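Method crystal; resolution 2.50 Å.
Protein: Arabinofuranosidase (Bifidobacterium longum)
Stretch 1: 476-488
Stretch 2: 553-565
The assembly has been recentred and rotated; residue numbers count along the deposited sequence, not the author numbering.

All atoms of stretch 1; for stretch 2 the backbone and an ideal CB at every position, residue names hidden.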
ATOM      1  N   ALA D 476      22.784  11.718  47.749  1.00 59.34           N
ATOM      2  CA  ALA D 476      22.979  12.926  48.547  1.00 59.37           C
ATOM      3  C   ALA D 476      24.137  13.777  48.033  1.00 59.37           C
ATOM      4  O   ALA D 476      25.166  13.252  47.594  1.00 59.31           O
ATOM      5  CB  ALA D 476      23.211  12.564  50.018  1.00 59.46           C
ATOM      6  N   ARG D 477      23.941  15.093  48.090  1.00 59.36           N
ATOM      7  CA  ARG D 477      25.007  16.091  47.918  1.00 59.41           C
ATOM      8  C   ARG D 477      25.811  16.005  46.607  1.00 59.24           C
ATOM      9  O   ARG D 477      27.028  15.814  46.640  1.00 59.29           O
ATOM     10  CB  ARG D 477      25.956  16.082  49.133  1.00 59.53           C
ATOM     11  CG  ARG D 477      25.269  16.210  50.494  1.00 60.03           C
ATOM     12  CD  ARG D 477      26.284  16.303  51.637  1.00 61.07           C
ATOM     13  NE  ARG D 477      27.072  15.078  51.797  1.00 61.65           N
ATOM     14  CZ  ARG D 477      28.107  14.942  52.625  1.00 61.77           C
ATOM     15  NH1 ARG D 477      28.504  15.955  53.389  1.00 61.87           N
ATOM     16  NH2 ARG D 477      28.752  13.785  52.689  1.00 61.62           N
ATOM     17  N   THR D 478      25.124  16.137  45.470  1.00 59.00           N
ATOM     18  CA  THR D 478      25.759  16.262  44.138  1.00 58.69           C
ATOM     19  C   THR D 478      24.750  16.111  42.985  1.00 58.44           C
ATOM     20  O   THR D 478      24.075  15.089  42.886  1.00 58.47           O
ATOM     21  CB  THR D 478      26.978  15.291  43.934  1.00 58.75           C
ATOM     22  OG1 THR D 478      27.599  15.548  42.668  1.00 58.78           O
ATOM     23  CG2 THR D 478      26.564  13.813  44.014  1.00 58.74           C
ATOM     24  N   GLY D 479      24.638  17.119  42.116  1.00 58.11           N
ATOM     25  CA  GLY D 479      25.393  18.367  42.210  1.00 57.61           C
ATOM     26  C   GLY D 479      26.170  18.714  40.951  1.00 57.28           C
ATOM     27  O   GLY D 479      27.349  18.375  40.836  1.00 57.27           O
ATOM     28  N   LEU D 480      25.508  19.388  40.007  1.00 56.93           N
ATOM     29  CA  LEU D 480      26.155  19.849  38.771  1.00 56.62           C
ATOM     30  C   LEU D 480      25.509  21.105  38.180  1.00 56.46           C
ATOM     31  O   LEU D 480      24.282  21.211  38.104  1.00 56.34           O
ATOM     32  CB  LEU D 480      26.193  18.733  37.712  1.00 56.55           C
ATOM     33  CG  LEU D 480      26.704  19.083  36.306  1.00 56.29           C
ATOM     34  CD1 LEU D 480      28.220  19.237  36.272  1.00 55.94           C
ATOM     35  CD2 LEU D 480      26.249  18.047  35.290  1.00 56.20           C
ATOM     36  N   LEU D 481      26.357  22.046  37.766  1.00 56.30           N
ATOM     37  CA  LEU D 481      25.927  23.233  37.029  1.00 56.19           C
ATOM     38  C   LEU D 481      26.604  23.299  35.661  1.00 56.07           C
ATOM     39  O   LEU D 481      27.830  23.209  35.557  1.00 55.96           O
ATOM     40  CB  LEU D 481      26.217  24.516  37.825  1.00 56.23           C
ATOM     41  CG  LEU D 481      26.124  25.866  37.094  1.00 56.27           C
ATOM     42  CD1 LEU D 481      24.683  26.243  36.771  1.00 56.42           C
ATOM     43  CD2 LEU D 481      26.784  26.973  37.898  1.00 56.45           C
ATOM     44  N   LEU D 482      25.788  23.457  34.623  1.00 55.99           N
ATOM     45  CA  LEU D 482      26.275  23.657  33.262  1.00 55.89           C
ATOM     46  C   LEU D 482      25.821  25.027  32.774  1.00 55.91           C
ATOM     47  O   LEU D 482      24.640  25.361  32.875  1.00 55.83           O
ATOM     48  CB  LEU D 482      25.744  22.564  32.327  1.00 55.81           C
ATOM     49  CG  LEU D 482      26.040  21.095  32.651  1.00 55.53           C
ATOM     50  CD1 LEU D 482      24.995  20.188  32.019  1.00 55.24           C
ATOM     51  CD2 LEU D 482      27.436  20.699  32.203  1.00 55.26           C
ATOM     52  N   ALA D 483      26.759  25.818  32.255  1.00 55.98           N
ATOM     53  CA  ALA D 483      26.448  27.163  31.769  1.00 56.13           C
ATOM     54  C   ALA D 483      27.172  27.509  30.470  1.00 56.23           C
ATOM     55  O   ALA D 483      28.288  27.050  30.227  1.00 56.22           O
ATOM     56  CB  ALA D 483      26.746  28.206  32.844  1.00 56.14           C
ATOM     57  N   VAL D 484      26.522  28.328  29.646  1.00 56.41           N
ATOM     58  CA  VAL D 484      27.048  28.714  28.337  1.00 56.64           C
ATOM     59  C   VAL D 484      27.054  30.236  28.157  1.00 56.81           C
ATOM     60  O   VAL D 484      26.121  30.923  28.575  1.00 56.73           O
ATOM     61  CB  VAL D 484      26.253  28.013  27.190  1.00 56.63           C
ATOM     62  CG1 VAL D 484      26.300  28.811  25.889  1.00 56.69           C
ATOM     63  CG2 VAL D 484      26.790  26.609  26.955  1.00 56.68           C
ATOM     64  N   ASN D 485      28.124  30.749  27.550  1.00 57.10           N
ATOM     65  CA  ASN D 485      28.200  32.150  27.141  1.00 57.39           C
ATOM     66  C   ASN D 485      28.009  32.275  25.631  1.00 57.61           C
ATOM     67  O   ASN D 485      28.840  31.803  24.851  1.00 57.58           O
ATOM     68  CB  ASN D 485      29.532  32.776  27.572  1.00 57.33           C
ATOM     69  CG  ASN D 485      29.592  34.276  27.310  1.00 57.30           C
ATOM     70  OD1 ASN D 485      28.566  34.960  27.279  1.00 57.30           O
ATOM     71  ND2 ASN D 485      30.800  34.793  27.125  1.00 56.93           N
ATOM     72  N   ARG D 486      26.910  32.912  25.231  1.00 58.02           N
ATOM     73  CA  ARG D 486      26.513  32.982  23.821  1.00 58.43           C
ATOM     74  C   ARG D 486      27.016  34.222  23.072  1.00 58.84           C
ATOM     75  O   ARG D 486      26.959  34.264  21.841  1.00 58.89           O
ATOM     76  CB  ARG D 486      24.991  32.850  23.682  1.00 58.34           C
ATOM     77  CG  ARG D 486      24.465  31.457  24.000  1.00 58.08           C
ATOM     78  CD  ARG D 486      22.995  31.305  23.648  1.00 57.59           C
ATOM     79  NE  ARG D 486      22.110  31.826  24.687  1.00 57.40           N
ATOM     80  CZ  ARG D 486      20.786  31.693  24.687  1.00 57.17           C
ATOM     81  NH1 ARG D 486      20.172  31.052  23.700  1.00 56.93           N
ATOM     82  NH2 ARG D 486      20.071  32.204  25.680  1.00 57.01           N
ATOM     83  N   ASP D 487      27.504  35.219  23.809  1.00 59.35           N
ATOM     84  CA  ASP D 487      28.081  36.426  23.209  1.00 59.82           C
ATOM     85  C   ASP D 487      29.352  36.065  22.441  1.00 60.16           C
ATOM     86  O   ASP D 487      30.173  35.281  22.922  1.00 60.18           O
ATOM     87  CB  ASP D 487      28.380  37.475  24.287  1.00 59.85           C
ATOM     88  CG  ASP D 487      28.598  38.875  23.713  1.00 59.92           C
ATOM     89  OD1 ASP D 487      29.420  39.039  22.783  1.00 59.85           O
ATOM     90  OD2 ASP D 487      27.954  39.822  24.213  1.00 59.80           O
ATOM     91  N   ALA D 488      29.506  36.645  21.254  1.00 60.61           N
ATOM     92  CA  ALA D 488      30.591  36.277  20.342  1.00 61.13           C
ATOM     93  C   ALA D 488      31.877  37.096  20.503  1.00 61.49           C
ATOM     94  O   ALA D 488      32.948  36.664  20.065  1.00 61.46           O
ATOM     95  CB  ALA D 488      30.105  36.322  18.898  1.00 61.13           C
ATOM     96  N   UNK D 553      34.820  33.802  35.548  1.00 56.37           N
ATOM     97  CA  UNK D 553      34.839  34.583  34.308  1.00 56.07           C
ATOM     98  C   UNK D 553      34.649  33.703  33.066  1.00 55.77           C
ATOM     99  O   UNK D 553      35.417  32.767  32.828  1.00 55.74           O
ATOM    100  CB  UNK D 553      36.157  35.353  34.198  1.00 56.07           C
ATOM    101  N   UNK D 554      33.614  34.015  32.286  1.00 55.34           N
ATOM    102  CA  UNK D 554      33.321  33.287  31.053  1.00 54.94           C
ATOM    103  C   UNK D 554      33.600  34.135  29.811  1.00 54.61           C
ATOM    104  O   UNK D 554      32.852  35.072  29.517  1.00 54.51           O
ATOM    105  CB  UNK D 554      31.862  32.826  31.051  1.00 54.94           C
ATOM    106  N   UNK D 555      34.683  33.807  29.079  1.00 54.31           N
ATOM    107  CA  UNK D 555      35.050  34.522  27.855  1.00 54.09           C
ATOM    108  C   UNK D 555      33.996  34.357  26.762  1.00 53.88           C
ATOM    109  O   UNK D 555      33.138  33.476  26.858  1.00 53.91           O
ATOM    110  CB  UNK D 555      36.406  34.030  27.345  1.00 54.09           C
ATOM    111  N   UNK D 556      34.062  35.206  25.740  1.00 53.53           N
ATOM    112  CA  UNK D 556      33.138  35.141  24.611  1.00 53.19           C
ATOM    113  C   UNK D 556      33.190  33.765  23.950  1.00 52.95           C
ATOM    114  O   UNK D 556      34.271  33.270  23.620  1.00 52.94           O
ATOM    115  CB  UNK D 556      33.464  36.233  23.589  1.00 53.19           C
ATOM    116  N   UNK D 557      32.015  33.162  23.763  1.00 52.54           N
ATOM    117  CA  UNK D 557      31.875  31.795  23.232  1.00 52.21           C
ATOM    118  C   UNK D 557      32.576  30.776  24.138  1.00 51.91           C
ATOM    119  O   UNK D 557      33.731  30.406  23.905  1.00 51.79           O
ATOM    120  CB  UNK D 557      32.447  31.713  21.815  1.00 52.21           C
ATOM    121  N   UNK D 558      31.867  30.341  25.177  1.00 51.64           N
ATOM    122  CA  UNK D 558      32.408  29.386  26.146  1.00 51.36           C
ATOM    123  C   UNK D 558      31.323  28.571  26.848  1.00 51.15           C
ATOM    124  O   UNK D 558      30.240  29.078  27.147  1.00 51.04           O
ATOM    125  CB  UNK D 558      33.243  30.128  27.191  1.00 51.36           C
ATOM    126  N   UNK D 559      31.637  27.301  27.099  1.00 50.92           N
ATOM    127  CA  UNK D 559      30.779  26.398  27.859  1.00 50.69           C
ATOM    128  C   UNK D 559      31.461  26.062  29.180  1.00 50.68           C
ATOM    129  O   UNK D 559      32.667  25.802  29.219  1.00 50.61           O
ATOM    130  CB  UNK D 559      30.475  25.127  27.064  1.00 50.69           C
ATOM    131  N   UNK D 560      30.684  26.071  30.258  1.00 50.68           N
ATOM    132  CA  UNK D 560      31.224  25.815  31.589  1.00 50.78           C
ATOM    133  C   UNK D 560      30.538  24.624  32.259  1.00 50.80           C
ATOM    134  O   UNK D 560      29.333  24.411  32.094  1.00 50.72           O
ATOM    135  CB  UNK D 560      31.077  27.062  32.464  1.00 50.78           C
ATOM    136  N   UNK D 561      31.327  23.843  32.994  1.00 50.85           N
ATOM    137  CA  UNK D 561      30.799  22.771  33.831  1.00 50.92           C
ATOM    138  C   UNK D 561      31.438  22.828  35.210  1.00 50.94           C
ATOM    139  O   UNK D 561      32.666  22.843  35.335  1.00 50.87           O
ATOM    140  CB  UNK D 561      31.041  21.406  33.184  1.00 50.92           C
ATOM    141  N   UNK D 562      30.595  22.868  36.238  1.00 51.04           N
ATOM    142  CA  UNK D 562      31.057  22.913  37.624  1.00 51.13           C
ATOM    143  C   UNK D 562      30.258  21.953  38.507  1.00 51.15           C
ATOM    144  O   UNK D 562      29.041  22.084  38.654  1.00 51.11           O
ATOM    145  CB  UNK D 562      30.953  24.338  38.170  1.00 51.13           C
ATOM    146  N   UNK D 563      30.968  20.977  39.068  1.00 51.28           N
ATOM    147  CA  UNK D 563      30.392  19.979  39.966  1.00 51.46           C
ATOM    148  C   UNK D 563      30.495  20.471  41.407  1.00 51.67           C
ATOM    149  O   UNK D 563      31.513  21.043  41.795  1.00 51.76           O
ATOM    150  CB  UNK D 563      31.094  18.629  39.805  1.00 51.46           C
ATOM    151  N   UNK D 564      29.443  20.251  42.193  1.00 51.88           N
ATOM    152  CA  UNK D 564      29.408  20.720  43.582  1.00 52.06           C
ATOM    153  C   UNK D 564      28.786  19.720  44.562  1.00 52.33           C
ATOM    154  O   UNK D 564      27.985  18.867  44.173  1.00 52.35           O
ATOM    155  CB  UNK D 564      28.632  22.037  43.652  1.00 52.06           C
ATOM    156  N   UNK D 565      29.172  19.840  45.833  1.00 52.65           N
ATOM    157  CA  UNK D 565      28.652  18.992  46.912  1.00 52.92           C
ATOM    158  C   UNK D 565      28.644  19.726  48.250  1.00 52.95           C
ATOM    159  O   UNK D 565      27.641  19.723  48.965  1.00 52.95           O
ATOM    160  CB  UNK D 565      29.484  17.713  47.028  1.00 52.92           C
TER

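The two stretches run antiparallel, and positions 558 to 563 pair with Leu480 to Asn485, so their side chains alternate between the two faces of the sheet.

Position 553 has extended backbone angles and a CB with nothing of stretch 1 within reach; almost any residue would do, and it is Thr553. At 554 the CB points toward stretch 1 and lies 4.2 Å from Asn485 CB, which suits a medium apolar side chain. Leu554 fills it, with CD2 4.4 Å from Ala483 O.

At 555, phi of -64° and psi of 164° permit proline, and the CB points away. Pro555 has no amide hydrogen to offer, but its carbonyl O accepts a hydrogen bond from Asn485 ND2 (2.7 Å).

The ideal CB at 556 is 3.5 Å from Asp487 O and 3.6 Å from Ala488 C, so little space remains in that direction and a small residue fits easily: Ala556. Position 557 has positive phi (60°), which glycine or asparagine tolerates best, yet its CB points away and is not crowded, and a chain long enough to bend back could reach the Ala488 methyl. The deposited residue is Ile557, beta-branched and so unusual at this phi, whose CD1 returns to Ala488 CB at 4.2 Å; its N makes a weak hydrogen bond to Asp487 O (2.9 Å).

Position 558 faces Asn485, its CB 4.6 Å from Asn485 CB, so a small or polar residue is plausible. Ser558 brings OG to 3.5 Å from Asn485 CB and donates from OG to Pro555 O (2.7 Å), while its own O takes the Asn485 N hydrogen bond (2.7 Å).

At 559 the CB shares a face with Leu482 and Val484 and lies 4.0 Å from Val484 CG2. A large apolar or aromatic group could cover both neighbours. Trp559 does so: Val484 CG2 sits at the ring edge, 3.6 Å from CD1, and Leu482 CD2 is 3.6 Å from CZ2.

Position 560, opposite Ala483, finds only a methyl there, which leaves room for a branched chain. Ile560 sets CG2 3.6 Å from Ala483 CB, and its N donates to Ala483 O (2.6 Å).

The CB at 561 is 3.8 Å from Leu482 CD2; small or apolar residues would suit, and Ser561 is compact. At 562, paired with Leu481, a beta-branched apolar residue is natural in a strand: Val562 CG1 meets Leu481 CD2 at 3.6 Å.

The ideal CB at 563 lies 4.6 Å from Leu480 CD1, where a chain with an aliphatic stem would pack. Glu563 provides one, CG reaching 3.8 Å from Leu480 CD1.

Beside 564, Gly479 has no side chain, exposing its CA and the following amide, a flat patch that an aromatic ring could cover. Phe564 lays a face over Gly479 CA, 3.9 Å from the ring centroid, and its N donates to Gly479 O (3.1 Å).

At 565 the CB is tight against Arg477 O (3.1 Å), leaving little room on that side; several polar types would serve, and His565 has its ring leading away.

Stretch 2, residues 553-565: TLPAISWISVEFH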
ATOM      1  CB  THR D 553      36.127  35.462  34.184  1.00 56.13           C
ATOM      2  OG1 THR D 553      36.188  36.061  32.883  1.00 56.08           O
ATOM      3  CG2 THR D 553      37.401  34.643  34.426  1.00 56.18           C
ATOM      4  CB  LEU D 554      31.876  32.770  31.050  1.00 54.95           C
ATOM      5  CG  LEU D 554      31.611  31.361  31.598  1.00 54.98           C
ATOM      6  CD1 LEU D 554      31.795  31.282  33.110  1.00 55.18           C
ATOM      7  CD2 LEU D 554      30.215  30.894  31.211  1.00 54.98           C
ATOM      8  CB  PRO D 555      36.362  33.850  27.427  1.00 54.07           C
ATOM      9  CG  PRO D 555      36.869  33.164  28.647  1.00 54.23           C
ATOM     10  CD  PRO D 555      35.646  32.735  29.389  1.00 54.26           C
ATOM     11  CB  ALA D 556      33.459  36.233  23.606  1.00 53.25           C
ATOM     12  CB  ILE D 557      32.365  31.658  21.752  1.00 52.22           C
ATOM     13  CG1 ILE D 557      31.796  32.782  20.880  1.00 52.19           C
ATOM     14  CG2 ILE D 557      31.988  30.287  21.182  1.00 52.17           C
ATOM     15  CD1 ILE D 557      32.534  32.997  19.565  1.00 52.07           C
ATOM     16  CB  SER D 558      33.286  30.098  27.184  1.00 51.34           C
ATOM     17  OG  SER D 558      32.549  31.074  27.900  1.00 51.24           O
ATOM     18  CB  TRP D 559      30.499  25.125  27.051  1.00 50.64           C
ATOM     19  CG  TRP D 559      29.922  23.985  27.849  1.00 50.16           C
ATOM     20  CD1 TRP D 559      28.611  23.790  28.171  1.00 49.86           C
ATOM     21  CD2 TRP D 559      30.641  22.879  28.409  1.00 49.68           C
ATOM     22  NE1 TRP D 559      28.468  22.635  28.901  1.00 49.67           N
ATOM     23  CE2 TRP D 559      29.699  22.056  29.063  1.00 49.59           C
ATOM     24  CE3 TRP D 559      31.991  22.505  28.425  1.00 49.52           C
ATOM     25  CZ2 TRP D 559      30.062  20.881  29.727  1.00 49.33           C
ATOM     26  CZ3 TRP D 559      32.351  21.334  29.085  1.00 49.31           C
ATOM     27  CH2 TRP D 559      31.389  20.538  29.727  1.00 49.10           C
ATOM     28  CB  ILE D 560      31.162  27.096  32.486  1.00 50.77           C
ATOM     29  CG1 ILE D 560      32.514  27.369  33.141  1.00 50.85           C
ATOM     30  CG2 ILE D 560      30.051  27.026  33.531  1.00 50.72           C
ATOM     31  CD1 ILE D 560      33.533  27.976  32.206  1.00 51.16           C
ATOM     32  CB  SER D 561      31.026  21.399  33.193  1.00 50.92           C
ATOM     33  OG  SER D 561      32.400  21.059  33.157  1.00 51.10           O
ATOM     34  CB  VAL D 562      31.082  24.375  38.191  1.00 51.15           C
ATOM     35  CG1 VAL D 562      29.906  25.194  37.674  1.00 51.12           C
ATOM     36  CG2 VAL D 562      31.143  24.390  39.719  1.00 51.06           C
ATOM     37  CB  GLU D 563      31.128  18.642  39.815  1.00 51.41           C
ATOM     38  CG  GLU D 563      31.094  18.058  38.401  1.00 51.26           C
ATOM     39  CD  GLU D 563      32.026  16.869  38.210  1.00 50.98           C
ATOM     40  OE1 GLU D 563      32.125  16.020  39.122  1.00 50.83           O
ATOM     41  OE2 GLU D 563      32.660  16.783  37.136  1.00 50.90           O
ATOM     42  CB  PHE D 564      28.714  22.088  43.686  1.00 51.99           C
ATOM     43  CG  PHE D 564      27.308  22.114  43.137  1.00 51.62           C
ATOM     44  CD1 PHE D 564      26.223  21.787  43.945  1.00 51.36           C
ATOM     45  CD2 PHE D 564      27.069  22.487  41.818  1.00 51.36           C
ATOM     46  CE1 PHE D 564      24.923  21.818  43.445  1.00 51.05           C
ATOM     47  CE2 PHE D 564      25.770  22.522  41.310  1.00 51.17           C
ATOM     48  CZ  PHE D 564      24.697  22.186  42.125  1.00 50.99           C
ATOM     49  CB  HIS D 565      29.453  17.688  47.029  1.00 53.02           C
ATOM     50  CG  HIS D 565      30.938  17.877  46.996  1.00 53.55           C
ATOM     51  ND1 HIS D 565      31.688  18.084  48.134  1.00 54.02           N
ATOM     52  CD2 HIS D 565      31.814  17.879  45.963  1.00 53.93           C
ATOM     53  CE1 HIS D 565      32.961  18.211  47.803  1.00 54.13           C
ATOM     54  NE2 HIS D 565      33.064  18.091  46.492  1.00 54.26           N
TER
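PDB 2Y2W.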